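Sel1 repeat family protein (PDB 6LCH) probably acts as an immunity protein that binds and neutralises the type VI secretion effector PldB, using a helical Sel1-repeat scaffold. Local coordinates at residues A[23-26]-A[27-31]; A[45-48]-A[49-53]; A[80-83]-A[84-88]. All coordinates share one frame; numbering follows the deposited sequence.

Contact 1: A[23-26]-A[27-31]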
loop_
_atom_site.group_PDB
_atom_site.type_symbol
_atom_site.label_atom_id
_atom_site.label_comp_id
_atom_site.label_asym_id
_atom_site.label_seq_id
_atom_site.Cartn_x
_atom_site.Cartn_y
_atom_site.Cartn_z
ATOM N N GLN A 23 -25.823 -2.564 -0.580
ATOM C CA GLN A 23 -26.309 -1.182 -0.553
ATOM C C GLN A 23 -25.219 -0.207 -0.127
ATOM O O GLN A 23 -25.087 0.882 -0.703
ATOM C CB GLN A 23 -27.510 -1.045 0.388
ATOM C CG GLN A 23 -27.916 0.421 0.602
ATOM C CD GLN A 23 -29.037 0.630 1.624
ATOM O OE1 GLN A 23 -29.020 0.084 2.724
ATOM N NE2 GLN A 23 -30.056 1.395 1.226
ATOM N N ALA A 24 -24.444 -0.570 0.897
ATOM C CA ALA A 24 -23.427 0.341 1.409
ATOM C C ALA A 24 -22.256 0.462 0.444
ATOM O O ALA A 24 -21.715 1.557 0.255
ATOM C CB ALA A 24 -22.951 -0.126 2.785
ATOM N N ASP A 25 -21.858 -0.646 -0.184
ATOM C CA ASP A 25 -20.728 -0.608 -1.105
ATOM C C ASP A 25 -21.024 0.260 -2.321
ATOM O O ASP A 25 -20.104 0.840 -2.909
ATOM C CB ASP A 25 -20.356 -2.025 -1.541
ATOM C CG ASP A 25 -19.030 -2.080 -2.276
ATOM O OD1 ASP A 25 -17.981 -1.865 -1.633
ATOM O OD2 ASP A 25 -19.036 -2.349 -3.492
ATOM N N ALA A 26 -22.295 0.357 -2.712
ATOM C CA ALA A 26 -22.668 1.249 -3.804
ATOM C C ALA A 26 -22.489 2.707 -3.403
ATOM O O ALA A 26 -21.989 3.516 -4.193
ATOM C CB ALA A 26 -24.110 0.974 -4.234
ATOM N N TRP A 27 -22.894 3.063 -2.181
ATOM C CA TRP A 27 -22.621 4.407 -1.680
ATOM C C TRP A 27 -21.128 4.683 -1.656
ATOM O O TRP A 27 -20.677 5.769 -2.041
ATOM C CB TRP A 27 -23.180 4.576 -0.269
ATOM C CG TRP A 27 -24.649 4.571 -0.170
ATOM C CD1 TRP A 27 -25.543 4.991 -1.109
ATOM C CD2 TRP A 27 -25.414 4.133 0.952
ATOM N NE1 TRP A 27 -26.826 4.831 -0.641
ATOM C CE2 TRP A 27 -26.771 4.303 0.623
ATOM C CE3 TRP A 27 -25.083 3.602 2.202
ATOM C CZ2 TRP A 27 -27.794 3.972 1.499
ATOM C CZ3 TRP A 27 -26.097 3.273 3.069
ATOM C CH2 TRP A 27 -27.438 3.457 2.715
ATOM N N TYR A 28 -20.351 3.706 -1.192
ATOM C CA TYR A 28 -18.915 3.885 -1.032
ATOM C C TYR A 28 -18.233 4.100 -2.376
ATOM O O TYR A 28 -17.397 4.999 -2.522
ATOM C CB TYR A 28 -18.331 2.668 -0.319
ATOM C CG TYR A 28 -16.852 2.481 -0.536
ATOM C CD1 TYR A 28 -16.377 1.546 -1.448
ATOM C CD2 TYR A 28 -15.931 3.233 0.174
ATOM C CE1 TYR A 28 -15.029 1.368 -1.643
ATOM C CE2 TYR A 28 -14.577 3.068 -0.023
ATOM C CZ TYR A 28 -14.133 2.134 -0.931
ATOM O OH TYR A 28 -12.785 1.963 -1.122
ATOM N N ARG A 29 -18.574 3.275 -3.368
ATOM C CA ARG A 29 -17.936 3.377 -4.676
ATOM C C ARG A 29 -18.333 4.656 -5.411
ATOM O O ARG A 29 -17.534 5.190 -6.189
ATOM C CB ARG A 29 -18.268 2.146 -5.518
ATOM C CG ARG A 29 -17.440 0.924 -5.168
ATOM C CD ARG A 29 -17.758 -0.254 -6.078
ATOM N NE ARG A 29 -18.983 -0.946 -5.679
ATOM C CZ ARG A 29 -20.120 -0.909 -6.366
ATOM N NH1 ARG A 29 -20.197 -0.215 -7.495
ATOM N NH2 ARG A 29 -21.183 -1.568 -5.927
ATOM N N GLU A 30 -19.550 5.163 -5.190
ATOM C CA GLU A 30 -19.903 6.461 -5.760
ATOM C C GLU A 30 -19.112 7.579 -5.096
ATOM O O GLU A 30 -18.617 8.490 -5.775
ATOM C CB GLU A 30 -21.405 6.731 -5.625
ATOM C CG GLU A 30 -21.782 8.178 -5.958
ATOM C CD GLU A 30 -23.282 8.433 -5.991
ATOM O OE1 GLU A 30 -24.064 7.461 -5.947
ATOM O OE2 GLU A 30 -23.677 9.616 -6.066
ATOM N N ALA A 31 -18.985 7.528 -3.767
ATOM C CA ALA A 31 -18.203 8.540 -3.066
ATOM C C ALA A 31 -16.742 8.488 -3.488
ATOM O O ALA A 31 -16.117 9.531 -3.716
ATOM C CB ALA A 31 -18.333 8.353 -1.555
#

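Contact 2: A[45-48]-A[49-53]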
loop_
_atom_site.group_PDB
_atom_site.type_symbol
_atom_site.label_atom_id
_atom_site.label_comp_id
_atom_site.label_asym_id
_atom_site.label_seq_id
_atom_site.Cartn_x
_atom_site.Cartn_y
_atom_site.Cartn_z
ATOM N N ARG A 45 -21.623 15.944 -0.332
ATOM C CA ARG A 45 -22.182 14.696 -0.840
ATOM C C ARG A 45 -21.238 13.523 -0.599
ATOM O O ARG A 45 -21.681 12.436 -0.210
ATOM C CB ARG A 45 -22.504 14.825 -2.325
ATOM C CG ARG A 45 -22.941 13.520 -2.964
ATOM C CD ARG A 45 -23.386 13.732 -4.398
ATOM N NE ARG A 45 -24.262 12.658 -4.865
ATOM C CZ ARG A 45 -25.529 12.504 -4.492
ATOM N NH1 ARG A 45 -26.088 13.361 -3.647
ATOM N NH2 ARG A 45 -26.243 11.494 -4.971
ATOM N N ILE A 46 -19.939 13.720 -0.839
ATOM C CA ILE A 46 -18.969 12.649 -0.619
ATOM C C ILE A 46 -19.034 12.172 0.826
ATOM O O ILE A 46 -19.077 10.967 1.099
ATOM C CB ILE A 46 -17.553 13.121 -0.996
ATOM C CG1 ILE A 46 -17.456 13.364 -2.502
ATOM C CG2 ILE A 46 -16.510 12.108 -0.562
ATOM C CD1 ILE A 46 -16.209 14.109 -2.905
ATOM N N VAL A 47 -19.058 13.115 1.771
ATOM C CA VAL A 47 -19.148 12.764 3.187
ATOM C C VAL A 47 -20.454 12.034 3.470
ATOM O O VAL A 47 -20.481 11.045 4.213
ATOM C CB VAL A 47 -19.004 14.024 4.061
ATOM C CG1 VAL A 47 -19.368 13.719 5.510
ATOM C CG2 VAL A 47 -17.590 14.590 3.968
ATOM N N GLY A 48 -21.554 12.500 2.873
ATOM C CA GLY A 48 -22.836 11.847 3.091
ATOM C C GLY A 48 -22.813 10.382 2.701
ATOM O O GLY A 48 -23.171 9.510 3.494
ATOM N N LEU A 49 -22.366 10.093 1.477
ATOM C CA LEU A 49 -22.297 8.712 1.010
ATOM C C LEU A 49 -21.374 7.877 1.887
ATOM O O LEU A 49 -21.757 6.800 2.362
ATOM C CB LEU A 49 -21.824 8.678 -0.442
ATOM C CG LEU A 49 -22.773 9.306 -1.457
ATOM C CD1 LEU A 49 -21.999 9.757 -2.679
ATOM C CD2 LEU A 49 -23.860 8.316 -1.836
ATOM N N TYR A 50 -20.146 8.362 2.105
ATOM C CA TYR A 50 -19.191 7.651 2.948
ATOM C C TYR A 50 -19.783 7.335 4.315
ATOM O O TYR A 50 -19.696 6.198 4.794
ATOM C CB TYR A 50 -17.917 8.484 3.108
ATOM C CG TYR A 50 -16.856 8.236 2.060
ATOM C CD1 TYR A 50 -16.844 7.065 1.311
ATOM C CD2 TYR A 50 -15.853 9.171 1.833
ATOM C CE1 TYR A 50 -15.869 6.839 0.356
ATOM C CE2 TYR A 50 -14.877 8.956 0.885
ATOM C CZ TYR A 50 -14.884 7.789 0.151
ATOM O OH TYR A 50 -13.909 7.580 -0.799
ATOM N N SER A 51 -20.379 8.339 4.965
ATOM C CA SER A 51 -20.925 8.128 6.301
ATOM C C SER A 51 -22.088 7.148 6.271
ATOM O O SER A 51 -22.177 6.251 7.120
ATOM C CB SER A 51 -21.358 9.461 6.911
ATOM O OG SER A 51 -20.324 10.424 6.802
ATOM N N LYS A 52 -22.990 7.306 5.297
ATOM C CA LYS A 52 -24.091 6.362 5.131
ATOM C C LYS A 52 -23.574 4.935 5.009
ATOM O O LYS A 52 -24.115 4.011 5.630
ATOM C CB LYS A 52 -24.916 6.734 3.897
ATOM C CG LYS A 52 -25.954 7.826 4.123
ATOM C CD LYS A 52 -26.706 8.148 2.830
ATOM C CE LYS A 52 -25.915 9.095 1.932
ATOM N NZ LYS A 52 -26.527 9.282 0.581
ATOM N N ALA A 53 -22.518 4.736 4.218
ATOM C CA ALA A 53 -21.933 3.409 4.106
ATOM C C ALA A 53 -21.296 2.980 5.423
ATOM O O ALA A 53 -21.395 1.811 5.815
ATOM C CB ALA A 53 -20.911 3.385 2.971
#

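Contact 3: A[80-83]-A[84-88]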
loop_
_atom_site.group_PDB
_atom_site.type_symbol
_atom_site.label_atom_id
_atom_site.label_comp_id
_atom_site.label_asym_id
_atom_site.label_seq_id
_atom_site.Cartn_x
_atom_site.Cartn_y
_atom_site.Cartn_z
ATOM N N ASP A 80 -11.228 16.471 11.891
ATOM C CA ASP A 80 -11.943 16.039 13.094
ATOM C C ASP A 80 -11.276 14.760 13.595
ATOM O O ASP A 80 -11.694 13.653 13.244
ATOM C CB ASP A 80 -13.427 15.837 12.826
ATOM C CG ASP A 80 -14.234 15.735 14.104
ATOM O OD1 ASP A 80 -15.073 16.621 14.354
ATOM O OD2 ASP A 80 -14.016 14.774 14.869
ATOM N N THR A 81 -10.243 14.931 14.428
ATOM C CA THR A 81 -9.510 13.791 14.970
ATOM C C THR A 81 -10.437 12.805 15.667
ATOM O O THR A 81 -10.244 11.588 15.571
ATOM C CB THR A 81 -8.434 14.274 15.944
ATOM O OG1 THR A 81 -9.061 14.817 17.111
ATOM C CG2 THR A 81 -7.571 15.344 15.301
ATOM N N GLN A 82 -11.451 13.307 16.376
ATOM C CA GLN A 82 -12.353 12.405 17.086
ATOM C C GLN A 82 -13.236 11.632 16.116
ATOM O O GLN A 82 -13.495 10.441 16.322
ATOM C CB GLN A 82 -13.207 13.180 18.088
ATOM C CG GLN A 82 -14.123 12.290 18.925
ATOM C CD GLN A 82 -13.353 11.343 19.831
ATOM O OE1 GLN A 82 -12.478 11.763 20.587
ATOM N NE2 GLN A 82 -13.677 10.056 19.756
ATOM N N LYS A 83 -13.714 12.290 15.056
ATOM C CA LYS A 83 -14.491 11.577 14.048
ATOM C C LYS A 83 -13.676 10.456 13.418
ATOM O O LYS A 83 -14.210 9.380 13.121
ATOM C CB LYS A 83 -14.986 12.544 12.980
ATOM C CG LYS A 83 -16.367 13.087 13.256
ATOM C CD LYS A 83 -16.920 13.781 12.034
ATOM C CE LYS A 83 -17.640 15.051 12.420
ATOM N NZ LYS A 83 -17.567 16.076 11.338
ATOM N N ALA A 84 -12.375 10.682 13.226
ATOM C CA ALA A 84 -11.516 9.630 12.698
ATOM C C ALA A 84 -11.340 8.504 13.709
ATOM O O ALA A 84 -11.413 7.325 13.345
ATOM C CB ALA A 84 -10.161 10.208 12.296
ATOM N N LEU A 85 -11.112 8.851 14.983
ATOM C CA LEU A 85 -10.950 7.834 16.018
ATOM C C LEU A 85 -12.195 6.969 16.140
ATOM O O LEU A 85 -12.100 5.741 16.248
ATOM C CB LEU A 85 -10.640 8.487 17.367
ATOM C CG LEU A 85 -9.355 9.300 17.541
ATOM C CD1 LEU A 85 -9.330 9.954 18.917
ATOM C CD2 LEU A 85 -8.138 8.425 17.351
ATOM N N ASP A 86 -13.374 7.596 16.135
ATOM C CA ASP A 86 -14.615 6.839 16.273
ATOM C C ASP A 86 -14.823 5.905 15.092
ATOM O O ASP A 86 -15.321 4.787 15.259
ATOM C CB ASP A 86 -15.797 7.793 16.427
ATOM C CG ASP A 86 -15.658 8.698 17.635
ATOM O OD1 ASP A 86 -16.400 9.701 17.716
ATOM O OD2 ASP A 86 -14.799 8.409 18.500
ATOM N N LEU A 87 -14.443 6.342 13.890
ATOM C CA LEU A 87 -14.504 5.454 12.735
ATOM C C LEU A 87 -13.500 4.317 12.861
ATOM O O LEU A 87 -13.797 3.177 12.488
ATOM C CB LEU A 87 -14.260 6.244 11.451
ATOM C CG LEU A 87 -15.459 7.026 10.912
ATOM C CD1 LEU A 87 -14.995 8.145 9.988
ATOM C CD2 LEU A 87 -16.436 6.105 10.190
ATOM N N TYR A 88 -12.301 4.610 13.379
ATOM C CA TYR A 88 -11.305 3.565 13.591
ATOM C C TYR A 88 -11.767 2.553 14.639
ATOM O O TYR A 88 -11.487 1.357 14.508
ATOM C CB TYR A 88 -9.962 4.197 13.980
ATOM C CG TYR A 88 -9.323 5.020 12.867
ATOM C CD1 TYR A 88 -9.601 4.752 11.549
ATOM C CD2 TYR A 88 -8.452 6.059 13.136
ATOM C CE1 TYR A 88 -9.032 5.473 10.513
ATOM C CE2 TYR A 88 -7.885 6.797 12.100
ATOM C CZ TYR A 88 -8.177 6.496 10.796
ATOM O OH TYR A 88 -7.613 7.223 9.773
#

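Contact 1: A[23-26]-A[27-31]
Gln23 lays its side chain over one face of the Trp27 indole, one helical turn further on. Its CG stands 3.9 Å from the centroid of the Trp27 six-membered ring, 21° off the ring normal, a CH-pi contact. The amide follows over the outer rim, with Gln23 CD 3.4 Å from Trp27 CH2. The amide plane is tilted 27° from the indole plane. The extended Gln23 chain, with CG anti to the backbone N (chi1 172°), carries the amide along the ring.

A second pair, Asp25 and Arg29, forms an i to i+4 salt bridge on the more exposed side of the helix. Arg29 NE donates an almost straight bond to Asp25 OD2 at 2.6 Å. The oxygen lies in the guanidinium plane, but NE meets it from above the carboxylate plane. Arg29 NH2 adds a weak bond to the same oxygen. Asp25 OD1 is held separately by His58, which also stacks on Tyr28.

Backbone i to i+4 bonds hold the same turns, such as Tyr28 N to Ala24 O at 2.9 Å. Tyr28 and Ala31 face the neighbouring helices: both pack on helix 43-55, and Tyr28 also reaches helix 59-70.

Contact 2: A[45-48]-A[49-53]
Ser51 folds back on Val47, one turn earlier in the helix. Its CB lies 3.2 Å from Val47 O, and its OG donates to that same oxygen at 2.7 Å. OG also comes 3.7 Å from Val47 CG1, alongside the methyl. The hydroxyl gets there because OG sits beside the backbone N, anti to the carbonyl carbon (chi1 -50°). Val47 O is thus gripped twice, since Ser51 N bonds to it at 2.8 Å. The two donors come from opposite faces of the carbonyl plane, with OG 38° out of it. Bonding to the carbonyl four residues back is a common way for a serine hydroxyl to be satisfied within a helix.

Ile46 and Tyr50 lie side by side and point the same way. Ile46 CG2 touches the ring at Tyr50 CE2, 3.8 Å away. The phenol oxygen is bonded to Asn64 of helix 59-70. On another side of the helix, Arg45 CG meets Leu49 CD1 at 3.9 Å. The Lys52 chain bends at chi3 and passes over Gly48, placing Lys52 CE 3.2 Å from Gly48 O.

Helix 43-55, part of a Sel1 repeat, packs against two others. Leu49 and Tyr50 meet helix 22-34, while Val47, Tyr50, Ser51 and Ala53 touch helix 59-70.

Contact 3: A[80-83]-A[84-88]
This is a local contact at the N-terminus of helix 81-93, in a Sel1 repeat, with a cap at its start and a side-chain link that spans the next turn, from Gln82 to Asp86. Asp80 is the N-cap. Its OD2 accepts from Lys83 N at 2.5 Å, on the anti side of the carboxylate and 24° out of its plane. The cap satisfies a backbone N-H of the first turn, and the carboxylate's negative charge probably suits the positive end of the helix dipole. Lys83 NZ also faces Asp80 OD1, but as a long ion pair of 4.0 Å. The regular backbone pattern then begins with Ala84 N to Asp80 O at 3.0 Å.

Gln82 and Asp86 meet along the outer side. Gln82 NE2 donates to Asp86 OD2 in a bent bond, modelled very short, so its exact length is doubtful. The amide and carboxylate planes are 42° apart. Gln82 starts with CG anti to the backbone N and bends at chi2 (65°), which swings its amide along the helix to meet the Asp86 carboxylate. The other branch of the amide, OE1, passes Leu85 CD1 at 4.0 Å. Leu85 CG sits close to Thr81 O, at 3.1 Å, a tight approach.

Ala84, Leu85 and Tyr88 pack on Met106 of helix 97-107. Lys83, Leu87 and Tyr88 touch helix 59-70, so helix 81-93 contacts both of these helices.

Overall arrangement
All three contacts are local, each within one helix, and they come in series along the chain. Contact 1 lies at the surface, while contacts 2 and 3 are partly buried. Contacts 1 and 2 are neighbours, with centres about 8 Å apart, on successive helices. Trp27 packs against Lys52 and Ala53 there, with a cation-pi contact to Lys52, and Glu30 forms a weak, long ion pair with Arg45. Contact 3 touches neither, though helix 59-70 packs against all three helices. The chemistry follows the setting. Contact 1 joins a ring overlap to a salt bridge, contact 2 uses a hydroxyl-to-backbone bond and apolar packing, and contact 3 caps a helix start.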